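Local coordinates for ZmpA Glycopeptidase (Clostridium perfringens, PDB 6XSX), which probably cleaves glycosylated protein substrates as a glycopeptidase, this chain being the M60-family catalytic module of a longer, multidomain metalloprotease, at residues 429-438 with 515-523; 353-361 with 398-409. All coordinates share one frame; numbering follows the deposited sequence.

Interaction 1 of 2, residues 429-438 with 515-523. With EDO (1,2-ethanediol), chain E.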
# COMPACT_ATOMS: atom_id res chain seq x y z
N ASN A 429 -15.58 21.05 14.86
CA ASN A 429 -15.17 21.38 13.50
C ASN A 429 -16.00 20.55 12.53
O ASN A 429 -16.32 19.39 12.81
CB ASN A 429 -13.71 21.01 13.23
CG ASN A 429 -12.71 21.63 14.19
OD1 ASN A 429 -12.50 21.13 15.29
ND2 ASN A 429 -12.09 22.72 13.76
N LYS A 430 -16.31 21.13 11.37
CA LYS A 430 -16.99 20.41 10.31
C LYS A 430 -15.97 19.54 9.57
O LYS A 430 -15.50 19.89 8.48
CB LYS A 430 -17.77 21.39 9.42
CG LYS A 430 -18.78 22.25 10.18
CD LYS A 430 -19.76 22.98 9.26
CE LYS A 430 -20.79 23.79 10.01
NZ LYS A 430 -21.58 24.63 9.08
N LEU A 431 -15.63 18.41 10.17
CA LEU A 431 -14.54 17.57 9.72
C LEU A 431 -14.80 17.08 8.29
O LEU A 431 -13.86 16.76 7.58
CB LEU A 431 -14.35 16.40 10.68
CG LEU A 431 -14.01 16.76 12.13
CD1 LEU A 431 -13.94 15.49 12.97
CD2 LEU A 431 -12.70 17.53 12.23
N TRP A 432 -16.08 17.06 7.88
CA TRP A 432 -16.44 16.57 6.55
C TRP A 432 -16.03 17.56 5.45
O TRP A 432 -16.23 17.26 4.28
CB TRP A 432 -17.93 16.22 6.45
CG TRP A 432 -18.82 17.25 7.07
CD1 TRP A 432 -19.42 18.30 6.44
CD2 TRP A 432 -19.18 17.36 8.46
NE1 TRP A 432 -20.14 19.05 7.33
CE2 TRP A 432 -20.02 18.49 8.58
CE3 TRP A 432 -18.89 16.60 9.61
CZ2 TRP A 432 -20.57 18.88 9.81
CZ3 TRP A 432 -19.42 17.00 10.82
CH2 TRP A 432 -20.25 18.12 10.91
N TYR A 433 -15.47 18.71 5.82
CA TYR A 433 -14.95 19.63 4.82
C TYR A 433 -13.47 19.35 4.52
O TYR A 433 -12.89 19.99 3.65
CB TYR A 433 -15.14 21.10 5.22
CG TYR A 433 -16.56 21.63 5.21
CD1 TYR A 433 -17.55 21.04 4.44
CD2 TYR A 433 -16.91 22.75 5.94
CE1 TYR A 433 -18.85 21.52 4.43
CE2 TYR A 433 -18.20 23.25 5.94
CZ TYR A 433 -19.18 22.63 5.18
OH TYR A 433 -20.46 23.11 5.17
N ALA A 434 -12.85 18.39 5.24
CA ALA A 434 -11.45 18.06 5.00
C ALA A 434 -11.25 17.67 3.54
O ALA A 434 -12.10 16.99 2.96
CB ALA A 434 -10.98 16.95 5.91
N ASN A 435 -10.13 18.11 2.97
CA ASN A 435 -9.74 17.77 1.61
C ASN A 435 -8.23 17.93 1.45
O ASN A 435 -7.56 18.46 2.34
CB ASN A 435 -10.56 18.54 0.57
CG ASN A 435 -10.23 20.02 0.53
OD1 ASN A 435 -9.22 20.40 -0.04
ND2 ASN A 435 -11.07 20.85 1.15
N ASP A 436 -7.70 17.47 0.31
CA ASP A 436 -6.27 17.39 0.05
C ASP A 436 -5.56 18.74 0.15
O ASP A 436 -4.35 18.75 0.37
CB ASP A 436 -5.98 16.68 -1.28
CG ASP A 436 -6.38 15.21 -1.29
OD1 ASP A 436 -6.54 14.64 -0.21
OD2 ASP A 436 -6.56 14.66 -2.38
N LYS A 437 -6.28 19.86 0.01
CA LYS A 437 -5.63 21.17 0.13
C LYS A 437 -4.93 21.31 1.48
O LYS A 437 -3.95 22.04 1.60
CB LYS A 437 -6.59 22.33 -0.13
CG LYS A 437 -7.10 22.41 -1.56
CD LYS A 437 -7.53 23.80 -1.98
CE LYS A 437 -6.40 24.80 -1.94
NZ LYS A 437 -6.88 26.16 -2.26
N MET A 438 -5.42 20.57 2.49
CA MET A 438 -4.89 20.64 3.85
C MET A 438 -3.40 20.29 3.88
O MET A 438 -2.69 20.82 4.73
CB MET A 438 -5.67 19.72 4.80
CG MET A 438 -7.07 20.23 5.15
SD MET A 438 -8.07 18.94 5.93
CE MET A 438 -7.17 18.74 7.47
N ALA A 515 -15.13 30.89 4.96
CA ALA A 515 -13.90 30.29 4.47
C ALA A 515 -13.35 29.34 5.54
O ALA A 515 -13.59 29.55 6.73
CB ALA A 515 -12.89 31.36 4.12
N TYR A 516 -12.65 28.29 5.11
CA TYR A 516 -12.13 27.28 6.04
C TYR A 516 -10.64 27.12 5.82
O TYR A 516 -10.18 27.13 4.68
CB TYR A 516 -12.85 25.94 5.88
CG TYR A 516 -14.12 25.85 6.67
CD1 TYR A 516 -15.29 26.45 6.21
CD2 TYR A 516 -14.16 25.19 7.89
CE1 TYR A 516 -16.46 26.38 6.94
CE2 TYR A 516 -15.32 25.11 8.63
CZ TYR A 516 -16.48 25.71 8.15
OH TYR A 516 -17.63 25.64 8.88
N ASP A 517 -9.90 26.97 6.94
CA ASP A 517 -8.45 26.90 6.87
C ASP A 517 -7.95 25.46 7.01
O ASP A 517 -8.73 24.52 7.13
CB ASP A 517 -7.79 27.87 7.86
CG ASP A 517 -7.80 27.40 9.31
OD1 ASP A 517 -8.17 26.22 9.57
OD2 ASP A 517 -7.46 28.24 10.18
N ASN A 518 -6.62 25.32 7.01
CA ASN A 518 -5.94 24.05 6.87
C ASN A 518 -6.21 23.13 8.06
O ASN A 518 -5.96 21.93 7.97
CB ASN A 518 -4.43 24.24 6.66
CG ASN A 518 -4.07 24.69 5.26
OD1 ASN A 518 -4.52 24.09 4.29
ND2 ASN A 518 -3.23 25.72 5.15
N GLU A 519 -6.69 23.70 9.17
CA GLU A 519 -7.09 22.91 10.33
C GLU A 519 -8.62 22.90 10.47
O GLU A 519 -9.14 22.62 11.55
CB GLU A 519 -6.36 23.40 11.58
CG GLU A 519 -4.88 23.03 11.56
CD GLU A 519 -4.03 23.52 12.72
OE1 GLU A 519 -4.60 23.87 13.78
OE2 GLU A 519 -2.80 23.58 12.53
N ILE A 520 -9.33 23.19 9.36
CA ILE A 520 -10.78 23.15 9.30
C ILE A 520 -11.40 24.10 10.34
O ILE A 520 -12.41 23.79 10.97
CB ILE A 520 -11.31 21.70 9.45
CG1 ILE A 520 -10.33 20.67 8.86
CG2 ILE A 520 -12.70 21.60 8.83
CD1 ILE A 520 -10.78 19.21 8.97
N ASN A 521 -10.80 25.28 10.49
CA ASN A 521 -11.45 26.32 11.28
C ASN A 521 -12.21 27.25 10.35
O ASN A 521 -11.67 27.67 9.33
CB ASN A 521 -10.45 27.12 12.11
CG ASN A 521 -9.72 26.27 13.12
OD1 ASN A 521 -8.60 25.84 12.87
ND2 ASN A 521 -10.35 26.01 14.25
N PRO A 522 -13.46 27.63 10.71
CA PRO A 522 -14.22 28.60 9.92
C PRO A 522 -13.72 30.03 10.16
O PRO A 522 -13.23 30.33 11.25
CB PRO A 522 -15.65 28.40 10.45
CG PRO A 522 -15.46 27.98 11.91
CD PRO A 522 -14.19 27.14 11.89
N SER A 523 -13.83 30.89 9.14
CA SER A 523 -13.69 32.33 9.30
C SER A 523 -14.97 32.93 9.85
O SER A 523 -15.97 32.23 10.01
CB SER A 523 -13.40 32.97 7.97
OG SER A 523 -14.54 32.86 7.12
C1 EDO E . -10.49 27.66 -2.02
O1 EDO E . -9.50 26.74 -1.61
C2 EDO E . -10.14 28.47 -3.21
O2 EDO E . -8.76 28.47 -3.48
O HOH W 1 -19.52 27.30 8.78
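Ile520 ends a type I beta turn, Asp517 to Ile520, and presses against Ala434 and Met438 of the 429-438 segment. The turn starts at the last residue of strand 511-517 of the small C-terminal antiparallel sheet, so the contact joins that sheet to the chain leaving the helical part of the module. The packed side is mostly apolar. Ile520 CD1 lies 3.8 Å from Ala434 CB and 3.9 Å from Met438 CE, with Leu431 CD2 slightly farther off. Ile520 CG2 lies against Lys430 O at 3.3 Å. Met438 bends at its last torsion (chi3 66°), which brings CE against both Ile520 and the backbone oxygen of Asn518. Next to this, Tyr433 and Tyr516 form a T-shaped pair. The CD2 edge of Tyr433 stands over the centre of the Tyr516 face, with ring planes at 79°. Pro522 CA covers the opposite face, so the Tyr516 ring is clamped. Asp517 OD1 fixes the turn by taking the N-H groups of Glu519 and Asn521 from opposite faces of its carboxylate, the first as an Asx turn. The outer side is looser. The extended Lys430 chain crosses the Tyr516 side chain at about a right angle, CD 3.4 Å from OH, and its ammonium pairs with Glu482. Asn429, at the margin, is held firmly instead: ND2 donates to Ile520 O at 3.0 Å, nearly straight (171°) but from above the carbonyl plane.

Interaction 2 of 2, residues 353-361 with 398-409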
# COMPACT_ATOMS: atom_id res chain seq x y z
N ALA A 353 -13.60 7.94 1.59
CA ALA A 353 -13.50 9.38 1.78
C ALA A 353 -13.61 9.80 3.25
O ALA A 353 -12.76 10.54 3.74
CB ALA A 353 -14.49 10.12 0.91
N PRO A 354 -14.66 9.38 4.01
CA PRO A 354 -14.82 9.81 5.40
C PRO A 354 -13.64 9.46 6.31
O PRO A 354 -13.35 10.19 7.27
CB PRO A 354 -16.09 9.08 5.86
CG PRO A 354 -16.25 7.93 4.88
CD PRO A 354 -15.76 8.50 3.57
N LEU A 355 -12.99 8.33 6.02
CA LEU A 355 -11.87 7.83 6.80
C LEU A 355 -10.61 8.62 6.43
O LEU A 355 -9.82 8.97 7.29
CB LEU A 355 -11.68 6.33 6.53
CG LEU A 355 -12.82 5.44 7.04
CD1 LEU A 355 -12.66 4.01 6.52
CD2 LEU A 355 -12.89 5.44 8.55
N TRP A 356 -10.45 8.88 5.13
CA TRP A 356 -9.33 9.67 4.65
C TRP A 356 -9.35 11.07 5.27
O TRP A 356 -8.31 11.60 5.68
CB TRP A 356 -9.32 9.71 3.11
CG TRP A 356 -8.19 10.51 2.54
CD1 TRP A 356 -8.28 11.60 1.72
CD2 TRP A 356 -6.78 10.31 2.79
NE1 TRP A 356 -7.03 12.07 1.41
CE2 TRP A 356 -6.10 11.31 2.06
CE3 TRP A 356 -6.04 9.39 3.53
CZ2 TRP A 356 -4.70 11.41 2.07
CZ3 TRP A 356 -4.66 9.49 3.54
CH2 TRP A 356 -4.00 10.49 2.82
N GLN A 357 -10.55 11.67 5.33
CA GLN A 357 -10.74 12.99 5.92
C GLN A 357 -10.28 13.02 7.37
O GLN A 357 -9.63 13.98 7.79
CB GLN A 357 -12.21 13.41 5.84
CG GLN A 357 -12.68 13.71 4.43
CD GLN A 357 -14.09 14.26 4.41
OE1 GLN A 357 -14.99 13.73 5.06
NE2 GLN A 357 -14.28 15.34 3.67
N LEU A 358 -10.64 11.99 8.15
CA LEU A 358 -10.23 11.91 9.54
C LEU A 358 -8.71 11.80 9.64
O LEU A 358 -8.13 12.31 10.59
CB LEU A 358 -10.91 10.72 10.24
CG LEU A 358 -12.44 10.79 10.34
CD1 LEU A 358 -13.03 9.51 10.92
CD2 LEU A 358 -12.89 12.01 11.14
N GLN A 359 -8.08 11.17 8.64
CA GLN A 359 -6.63 10.99 8.60
C GLN A 359 -5.94 12.28 8.18
O GLN A 359 -4.85 12.59 8.64
CB GLN A 359 -6.25 9.83 7.67
CG GLN A 359 -4.75 9.62 7.52
CD GLN A 359 -4.07 9.13 8.78
OE1 GLN A 359 -4.70 8.65 9.72
NE2 GLN A 359 -2.76 9.28 8.83
N LEU A 360 -6.59 13.05 7.30
CA LEU A 360 -6.07 14.37 6.95
C LEU A 360 -6.10 15.26 8.20
O LEU A 360 -5.17 16.02 8.44
CB LEU A 360 -6.94 14.97 5.83
CG LEU A 360 -6.74 14.37 4.43
CD1 LEU A 360 -7.87 14.82 3.50
CD2 LEU A 360 -5.41 14.81 3.83
N TYR A 361 -7.17 15.13 8.99
CA TYR A 361 -7.38 15.97 10.17
C TYR A 361 -6.35 15.63 11.25
O TYR A 361 -5.82 16.54 11.88
CB TYR A 361 -8.81 15.83 10.70
CG TYR A 361 -9.05 16.50 12.03
CD1 TYR A 361 -9.03 17.89 12.14
CD2 TYR A 361 -9.29 15.76 13.17
CE1 TYR A 361 -9.25 18.52 13.36
CE2 TYR A 361 -9.50 16.37 14.40
CZ TYR A 361 -9.49 17.76 14.49
OH TYR A 361 -9.68 18.37 15.69
N PHE A 398 -11.11 8.87 18.44
CA PHE A 398 -11.04 10.32 18.53
C PHE A 398 -11.56 10.83 19.87
O PHE A 398 -11.26 11.96 20.24
CB PHE A 398 -11.80 10.99 17.38
CG PHE A 398 -10.96 11.32 16.17
CD1 PHE A 398 -10.22 12.49 16.11
CD2 PHE A 398 -10.91 10.45 15.08
CE1 PHE A 398 -9.44 12.78 15.00
CE2 PHE A 398 -10.14 10.75 13.96
CZ PHE A 398 -9.40 11.92 13.92
N LYS A 399 -12.35 10.01 20.57
CA LYS A 399 -13.17 10.47 21.68
C LYS A 399 -14.15 11.54 21.19
O LYS A 399 -14.40 12.52 21.89
CB LYS A 399 -12.33 11.03 22.84
CG LYS A 399 -11.34 10.08 23.49
CD LYS A 399 -11.99 8.83 24.04
CE LYS A 399 -11.11 8.06 25.00
NZ LYS A 399 -10.88 8.80 26.26
N LEU A 400 -14.68 11.35 19.98
CA LEU A 400 -15.63 12.29 19.41
C LEU A 400 -16.85 11.54 18.89
O LEU A 400 -16.75 10.38 18.49
CB LEU A 400 -14.96 13.07 18.26
CG LEU A 400 -13.91 14.10 18.65
CD1 LEU A 400 -13.13 14.58 17.43
CD2 LEU A 400 -14.53 15.29 19.38
N ASP A 401 -18.00 12.21 18.90
CA ASP A 401 -19.20 11.59 18.34
C ASP A 401 -19.20 11.82 16.83
O ASP A 401 -19.61 12.88 16.36
CB ASP A 401 -20.46 12.09 19.05
CG ASP A 401 -21.73 11.46 18.50
OD1 ASP A 401 -21.63 10.64 17.57
OD2 ASP A 401 -22.79 11.81 19.00
N LEU A 402 -18.77 10.79 16.08
CA LEU A 402 -18.57 10.94 14.65
C LEU A 402 -19.76 10.43 13.85
O LEU A 402 -19.64 10.23 12.64
CB LEU A 402 -17.27 10.24 14.25
CG LEU A 402 -16.01 10.89 14.82
CD1 LEU A 402 -14.77 10.12 14.39
CD2 LEU A 402 -15.91 12.35 14.40
N SER A 403 -20.92 10.25 14.51
CA SER A 403 -22.10 9.75 13.82
C SER A 403 -22.52 10.69 12.68
O SER A 403 -22.76 10.24 11.56
CB SER A 403 -23.25 9.48 14.77
OG SER A 403 -23.04 8.24 15.46
N GLU A 404 -22.57 12.00 12.98
CA GLU A 404 -22.98 13.00 12.00
C GLU A 404 -22.02 12.99 10.81
O GLU A 404 -22.46 13.02 9.65
CB GLU A 404 -23.10 14.38 12.66
CG GLU A 404 -23.33 15.49 11.65
CD GLU A 404 -23.56 16.87 12.25
OE1 GLU A 404 -23.82 17.81 11.47
OE2 GLU A 404 -23.47 16.99 13.49
N HIS A 405 -20.70 12.95 11.09
CA HIS A 405 -19.66 12.92 10.07
C HIS A 405 -19.96 11.84 9.03
O HIS A 405 -19.97 12.10 7.83
CB HIS A 405 -18.28 12.72 10.73
CG HIS A 405 -17.15 12.60 9.76
ND1 HIS A 405 -16.62 13.69 9.10
CD2 HIS A 405 -16.45 11.52 9.34
CE1 HIS A 405 -15.64 13.29 8.31
NE2 HIS A 405 -15.52 11.96 8.44
N PHE A 406 -20.22 10.62 9.51
CA PHE A 406 -20.43 9.49 8.63
C PHE A 406 -21.80 9.57 7.96
O PHE A 406 -21.92 9.27 6.77
CB PHE A 406 -20.20 8.18 9.37
CG PHE A 406 -18.74 7.81 9.56
CD1 PHE A 406 -18.03 7.19 8.55
CD2 PHE A 406 -18.10 8.04 10.77
CE1 PHE A 406 -16.70 6.83 8.73
CE2 PHE A 406 -16.77 7.69 10.96
CZ PHE A 406 -16.07 7.08 9.94
N GLU A 407 -22.84 9.98 8.69
CA GLU A 407 -24.15 10.06 8.06
C GLU A 407 -24.18 11.16 6.99
O GLU A 407 -24.95 11.06 6.03
CB GLU A 407 -25.32 9.94 9.04
CG GLU A 407 -25.74 11.21 9.74
CD GLU A 407 -26.75 11.03 10.87
OE1 GLU A 407 -26.65 11.78 11.86
OE2 GLU A 407 -27.63 10.14 10.76
N ARG A 408 -23.29 12.16 7.09
CA ARG A 408 -23.26 13.21 6.08
C ARG A 408 -22.69 12.67 4.76
O ARG A 408 -22.96 13.24 3.70
CB ARG A 408 -22.49 14.44 6.57
CG ARG A 408 -23.27 15.29 7.56
CD ARG A 408 -22.55 16.60 7.80
NE ARG A 408 -23.38 17.49 8.57
CZ ARG A 408 -24.11 18.48 8.07
NH1 ARG A 408 -24.11 18.73 6.76
NH2 ARG A 408 -24.84 19.23 8.88
N HIS A 409 -21.92 11.58 4.83
CA HIS A 409 -21.38 10.93 3.64
C HIS A 409 -22.41 9.99 3.02
O HIS A 409 -22.15 9.38 1.98
CB HIS A 409 -20.08 10.19 4.00
CG HIS A 409 -18.89 11.08 4.06
ND1 HIS A 409 -18.08 11.31 2.96
CD2 HIS A 409 -18.37 11.82 5.07
CE1 HIS A 409 -17.10 12.13 3.30
NE2 HIS A 409 -17.26 12.46 4.59
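Helix 347-361 of the M60 peptidase module packs here against the short helix 403-408, the residue after it and the end of helix 383-398. The short segments of helices 347-361 and 403-408 run at 134° to each other, with axes 10.2 Å apart. Two histidines grip the longer helix. His405 NE2 donates to Pro354 O at 3.0 Å, almost straight and in the plane of its ring. CG of His405 is anti to the backbone N (chi1 177°), which sends the imidazole across to that carbonyl. Leu358 CD2 lies over one face of the same ring in a CH-pi contact. His409 NE2 donates to Gln357 OE1 in a short, bent bond (2.6 Å, 139°). The donor stands above the amide carbonyl plane, though the oxygen lies in the ring plane. Pro354 CB sits over the His409 face, 3.8 Å from the ring centroid, and also touches Phe406 CE1. Leu355 CD2 meets the edge of Phe406 at CZ. Leu358 CD1 reaches Leu402 CD1 tip to tip, 3.9 Å apart. Farther along, Phe398 CE1 comes 3.5 Å from Tyr361 CD2, with the two rings rim to rim. This is buried packing in the helical part of the M60 catalytic module.

From the N terminus, helix 347-361 comes first. The chain then passes through helices 365-375 and 383-398 before residues 398-409 return to it, and interaction 2 closes this mostly helical loop of 36 residues. Residues 429-438 follow. The chain next builds most of the C-terminal sheet, and residues 515-523 close a second loop, about half strand, in interaction 1. The two loops lie in series and neither encloses the other. The centres of the two contacts are about 13 Å apart, yet the contacts touch. Gln357 NE2 probably donates to both Trp432 O and Ala434 O, and Trp432 packs on Arg408. Together they tie the helical region to the C-terminal sheet.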